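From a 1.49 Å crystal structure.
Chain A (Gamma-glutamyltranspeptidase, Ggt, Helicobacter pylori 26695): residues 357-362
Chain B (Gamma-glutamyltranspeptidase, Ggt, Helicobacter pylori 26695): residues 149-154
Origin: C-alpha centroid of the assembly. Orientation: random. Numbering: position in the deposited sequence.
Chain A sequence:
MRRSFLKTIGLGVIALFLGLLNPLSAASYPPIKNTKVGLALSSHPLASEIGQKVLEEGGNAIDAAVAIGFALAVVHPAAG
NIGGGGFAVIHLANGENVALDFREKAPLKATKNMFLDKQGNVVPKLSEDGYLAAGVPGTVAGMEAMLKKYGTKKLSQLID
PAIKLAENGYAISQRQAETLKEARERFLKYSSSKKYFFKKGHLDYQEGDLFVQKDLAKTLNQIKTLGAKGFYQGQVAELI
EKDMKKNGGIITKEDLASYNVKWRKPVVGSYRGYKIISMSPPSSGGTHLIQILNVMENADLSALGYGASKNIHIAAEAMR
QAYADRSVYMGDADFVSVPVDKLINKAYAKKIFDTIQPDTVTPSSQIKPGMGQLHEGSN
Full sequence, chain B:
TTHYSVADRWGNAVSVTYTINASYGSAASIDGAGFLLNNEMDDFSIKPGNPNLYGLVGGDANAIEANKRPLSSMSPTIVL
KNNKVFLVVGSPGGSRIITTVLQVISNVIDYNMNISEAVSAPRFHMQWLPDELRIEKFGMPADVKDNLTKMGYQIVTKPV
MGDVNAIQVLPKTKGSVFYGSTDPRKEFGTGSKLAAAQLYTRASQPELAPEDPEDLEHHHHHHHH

Chain A, residues 357-362: QPDTVT
Chain B, residues 149-154: TKMGYQ

Chain A contributes an irregular segment with no helix or strand, which becomes extended from Thr A360 onward, and chain B contributes the last turn of a helix and the loop that follows it. Along chain A, phi/psi runs from -66/-27 at Pro A358 and -116/0 at Asp A359 to the extended values -151/159 at Thr A360 and -100/165 at Val A361. Chain B has helical angles at Thr B149 (-62/-39), Lys B150 (-62/-30) and Met B151 (-72/-23), and Gly B152 (119/4) is the first residue to leave them. Its positive phi belongs to a Schellman motif, within which Gly B152 N donates to Thr B149 O at 3.0 Å; Tyr B153 then turns extended (-72/141). The register is set by the CA atoms of Thr A360 and Met B151, 4.3 Å apart, and those of Val A361 and Gly B152, 5.8 Å apart, so the two chains advance in the same general sense here. Together the stretches bury 278 Å².

Polar contact between the two stretches is carried by backbone atoms. Val A361 N donates to Met B151 O at 3.1 Å, but the N-H...O angle of 135° makes this bond weak. The same carbonyl receives a CA-H...O contact from Thr A360 CA (3.4 Å to Met B151 O, 149° at the hydrogen). A second such contact runs the other way, from Met B151 CA to Asp A359 O at 3.4 Å and 157°. CA hydrogens are mildly polarised by the flanking amides, so these approaches supplement the bent hydrogen bond. Within chain A, Thr A360 (chi1 -164°, t) makes a weak hydrogen bond from OG1 to Val A361 O at 3.4 Å.

Apolar packing centres on Val A361, whose CA-to-CB bond points toward chain B with chi1 at -59° (m). Its CG1 lies over one face of the Tyr B153 ring, 3.5 Å from the centroid and only 15° off the normal, a CH-pi geometry; the closest pair is Val A361 CG1 to Tyr B153 CZ at 3.4 Å. The tyrosine (chi1 -70°, m; chi2 -70°) has its hydroxyl satisfied elsewhere in the structure. Val A361 CG1 also lies 4.2 Å from Met B151 CB.

A separate van der Waals contact joins a methyl to a backbone carbonyl: the Met B151 side chain is m, t, t (-66°, -171°, -161°), which carries Met B151 CE to 3.8 Å from Pro A358 O.

Steric fit completes the contact at Gly B152, whose CA sits 4.0 Å from Val A361 CG2. An ideal CB there would fall 2.9 Å from Val A361 CG2, a clash, while the local backbone angles would independently jam it against the preceding carbonyl oxygen.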

# COMPACT_ATOMS: atom_id res chain seq x y z
N GLN A 357 2.62 29.58 -10.84
CA GLN A 357 2.40 30.54 -11.92
C GLN A 357 1.51 29.92 -12.99
O GLN A 357 1.57 28.71 -13.21
CB GLN A 357 3.73 30.95 -12.55
CG GLN A 357 4.75 31.54 -11.58
CD GLN A 357 4.27 32.83 -10.94
OE1 GLN A 357 4.37 33.00 -9.72
NE2 GLN A 357 3.75 33.74 -11.75
N PRO A 358 0.68 30.73 -13.66
CA PRO A 358 -0.23 30.16 -14.67
C PRO A 358 0.47 29.55 -15.89
O PRO A 358 -0.06 28.62 -16.51
CB PRO A 358 -1.09 31.35 -15.08
CG PRO A 358 -0.30 32.56 -14.72
CD PRO A 358 0.47 32.18 -13.49
N ASP A 359 1.65 30.05 -16.22
CA ASP A 359 2.29 29.73 -17.50
C ASP A 359 3.59 28.95 -17.39
O ASP A 359 4.20 28.63 -18.42
CB ASP A 359 2.53 31.03 -18.29
CG ASP A 359 3.34 32.06 -17.51
OD1 ASP A 359 3.56 31.87 -16.29
OD2 ASP A 359 3.74 33.09 -18.12
N THR A 360 4.02 28.64 -16.17
CA THR A 360 5.33 28.03 -15.96
C THR A 360 5.40 27.13 -14.72
O THR A 360 4.59 27.22 -13.80
CB THR A 360 6.45 29.10 -15.92
OG1 THR A 360 7.72 28.46 -16.09
CG2 THR A 360 6.43 29.88 -14.60
N VAL A 361 6.38 26.25 -14.74
CA VAL A 361 6.67 25.34 -13.63
C VAL A 361 7.84 25.88 -12.81
O VAL A 361 8.58 26.77 -13.26
CB VAL A 361 7.02 23.93 -14.16
CG1 VAL A 361 5.86 23.37 -14.97
CG2 VAL A 361 8.29 23.95 -15.00
N THR A 362 8.00 25.34 -11.62
CA THR A 362 9.23 25.52 -10.85
C THR A 362 10.01 24.23 -11.05
O THR A 362 9.57 23.17 -10.61
CB THR A 362 8.95 25.78 -9.36
OG1 THR A 362 8.19 26.99 -9.21
CG2 THR A 362 10.26 25.90 -8.56
N THR B 149 3.53 21.06 -21.88
CA THR B 149 4.91 21.13 -22.37
C THR B 149 5.40 22.58 -22.48
O THR B 149 6.55 22.88 -22.13
CB THR B 149 5.08 20.39 -23.71
OG1 THR B 149 4.78 19.00 -23.53
CG2 THR B 149 6.51 20.52 -24.25
N LYS B 150 4.51 23.46 -22.93
CA LYS B 150 4.77 24.90 -23.03
C LYS B 150 5.06 25.53 -21.66
O LYS B 150 5.80 26.51 -21.56
CB LYS B 150 3.57 25.59 -23.69
CG LYS B 150 3.70 27.08 -23.94
N MET B 151 4.46 24.96 -20.61
CA MET B 151 4.74 25.38 -19.23
C MET B 151 6.11 24.94 -18.73
O MET B 151 6.64 25.53 -17.77
CB MET B 151 3.69 24.81 -18.27
CG MET B 151 2.30 25.35 -18.47
SD MET B 151 1.25 24.79 -17.13
CE MET B 151 -0.37 25.04 -17.84
N GLY B 152 6.66 23.89 -19.34
CA GLY B 152 7.96 23.35 -18.95
C GLY B 152 7.99 21.92 -18.45
O GLY B 152 9.05 21.44 -18.06
N TYR B 153 6.87 21.21 -18.49
CA TYR B 153 6.86 19.79 -18.10
C TYR B 153 7.56 18.94 -19.16
O TYR B 153 7.40 19.17 -20.36
CB TYR B 153 5.43 19.28 -17.87
CG TYR B 153 4.77 19.86 -16.65
CD1 TYR B 153 5.19 19.50 -15.37
CD2 TYR B 153 3.72 20.78 -16.76
CE1 TYR B 153 4.61 20.04 -14.24
CE2 TYR B 153 3.12 21.33 -15.61
CZ TYR B 153 3.57 20.94 -14.36
OH TYR B 153 3.00 21.46 -13.21
N GLN B 154 8.32 17.94 -18.70
CA GLN B 154 8.83 16.88 -19.56
C GLN B 154 7.87 15.72 -19.39
O GLN B 154 7.89 15.05 -18.36
CB GLN B 154 10.25 16.46 -19.14
CG GLN B 154 11.26 17.61 -19.10
CD GLN B 154 11.60 18.13 -20.48
OE1 GLN B 154 11.42 19.32 -20.78
NE2 GLN B 154 12.10 17.24 -21.34